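Local coordinates for endo-b-1,4-glucanase (Nasutitermes takasagoensis, PDB 1KS8), which probably hydrolyses internal beta-1,4-glucosidic linkages in cellulose and related beta-glucans, as a family 9 glycoside hydrolase with an (alpha/alpha)6 fold, at residues Ala18-Ser21 with Gly22-Ala26. Numbering follows the deposited sequence.
Sequences AQRS and GRLPA
Arg20 meets Leu24 and Pro25 across a bend in the loop that follows helix 5-18 of the (alpha/alpha)6 fold, a local contact between residues four and five apart. Near the root of the arginine, CB of Arg20 packs against the CD2 methyl of Leu24 at 3.6 Å; the leucine side chain leaves its backbone at an angle to residues 18-21, and CD2 is the branch that turns back to them. At the far end, NH1 of Arg20 lies 3.5 Å from CG of Pro25, with that CG placed obliquely to the guanidinium group. The Arg20 and Pro25 side chains cross at about a right angle. Torsions account for this reach: with CG of Arg20 anti to its carbonyl carbon (chi1 -69°) and the chain extended from CG to NE, the arginine spans the distance from Leu24 to Pro25. Beyond these residues, the guanidinium makes a cation-pi contact with Trp98, while Arg33 NH1 donates hydrogen bonds to the carbonyl oxygens of both Ala18 and Arg20, and Asp35 OD1 accepts one from Leu24 N. These polar links tie both limbs of the bend to the chain further along the same loop and the arginine head to helix 89-106. Gly22 sits at the bend, with a phi of 94° at which, given its psi, a CB would be jammed against the Ser21 carbonyl oxygen. Just before it, Ser21 holds OG anti to its own backbone N (chi1 178°), which brings Ser21 OG within 3.0 Å of Gly22 N, but at an angle too poor for a hydrogen bond.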
loop_
_atom_site.group_PDB
_atom_site.type_symbol
_atom_site.label_atom_id
_atom_site.label_comp_id
_atom_site.label_asym_id
_atom_site.label_seq_id
_atom_site.Cartn_x
_atom_site.Cartn_y
_atom_site.Cartn_z
ATOM N N ALA A 18 -0.398 -12.106 -6.564
ATOM C CA ALA A 18 -1.308 -12.992 -5.840
ATOM C C ALA A 18 -2.554 -12.266 -5.336
ATOM O O ALA A 18 -3.552 -12.906 -4.996
ATOM C CB ALA A 18 -0.578 -13.644 -4.662
ATOM N N GLN A 19 -2.488 -10.937 -5.285
ATOM C CA GLN A 19 -3.603 -10.115 -4.812
ATOM C C GLN A 19 -4.471 -9.574 -5.943
ATOM O O GLN A 19 -5.461 -8.886 -5.697
ATOM C CB GLN A 19 -3.073 -8.930 -4.000
ATOM C CG GLN A 19 -2.371 -9.303 -2.708
ATOM C CD GLN A 19 -3.282 -10.040 -1.749
ATOM O OE1 GLN A 19 -3.242 -11.266 -1.657
ATOM N NE2 GLN A 19 -4.123 -9.297 -1.037
ATOM N N ARG A 20 -4.108 -9.879 -7.183
ATOM C CA ARG A 20 -4.868 -9.379 -8.319
ATOM C C ARG A 20 -6.288 -9.915 -8.431
ATOM O O ARG A 20 -6.534 -11.116 -8.300
ATOM C CB ARG A 20 -4.129 -9.683 -9.622
ATOM C CG ARG A 20 -2.851 -8.905 -9.807
ATOM C CD ARG A 20 -2.107 -9.394 -11.029
ATOM N NE ARG A 20 -0.930 -8.575 -11.299
ATOM C CZ ARG A 20 -0.099 -8.776 -12.315
ATOM N NH1 ARG A 20 -0.312 -9.775 -13.161
ATOM N NH2 ARG A 20 0.937 -7.968 -12.491
ATOM N N SER A 21 -7.217 -8.999 -8.675
ATOM C CA SER A 21 -8.619 -9.337 -8.866
ATOM C C SER A 21 -8.916 -9.141 -10.354
ATOM O O SER A 21 -8.214 -8.389 -11.038
ATOM C CB SER A 21 -9.506 -8.405 -8.030
ATOM O OG SER A 21 -10.881 -8.697 -8.231
ATOM N N GLY A 22 -9.938 -9.830 -10.857
ATOM C CA GLY A 22 -10.312 -9.691 -12.255
ATOM C C GLY A 22 -9.707 -10.720 -13.190
ATOM O O GLY A 22 -9.334 -11.814 -12.772
ATOM N N ARG A 23 -9.624 -10.368 -14.469
ATOM C CA ARG A 23 -9.057 -11.254 -15.479
ATOM C C ARG A 23 -7.536 -11.135 -15.450
ATOM O O ARG A 23 -6.984 -10.056 -15.666
ATOM C CB ARG A 23 -9.590 -10.877 -16.864
ATOM C CG ARG A 23 -9.210 -11.862 -17.956
ATOM C CD ARG A 23 -9.866 -11.533 -19.294
ATOM N NE ARG A 23 -11.324 -11.632 -19.247
ATOM C CZ ARG A 23 -12.133 -10.659 -18.840
ATOM N NH1 ARG A 23 -11.633 -9.496 -18.442
ATOM N NH2 ARG A 23 -13.446 -10.850 -18.826
ATOM N N LEU A 24 -6.865 -12.248 -15.178
ATOM C CA LEU A 24 -5.411 -12.256 -15.099
ATOM C C LEU A 24 -4.766 -12.360 -16.477
ATOM O O LEU A 24 -5.281 -13.039 -17.368
ATOM C CB LEU A 24 -4.952 -13.406 -14.201
ATOM C CG LEU A 24 -5.619 -13.391 -12.820
ATOM C CD1 LEU A 24 -5.133 -14.578 -12.007
ATOM C CD2 LEU A 24 -5.309 -12.081 -12.102
ATOM N N PRO A 25 -3.622 -11.686 -16.667
ATOM C CA PRO A 25 -2.908 -11.698 -17.944
ATOM C C PRO A 25 -2.261 -13.034 -18.280
ATOM O O PRO A 25 -1.989 -13.853 -17.400
ATOM C CB PRO A 25 -1.883 -10.584 -17.768
ATOM C CG PRO A 25 -1.539 -10.697 -16.325
ATOM C CD PRO A 25 -2.900 -10.865 -15.676
ATOM N N ALA A 26 -2.010 -13.241 -19.567
ATOM C CA ALA A 26 -1.393 -14.474 -20.034
ATOM C C ALA A 26 -0.011 -14.681 -19.424
ATOM O O ALA A 26 0.419 -15.817 -19.229
ATOM C CB ALA A 26 -1.292 -14.461 -21.558
#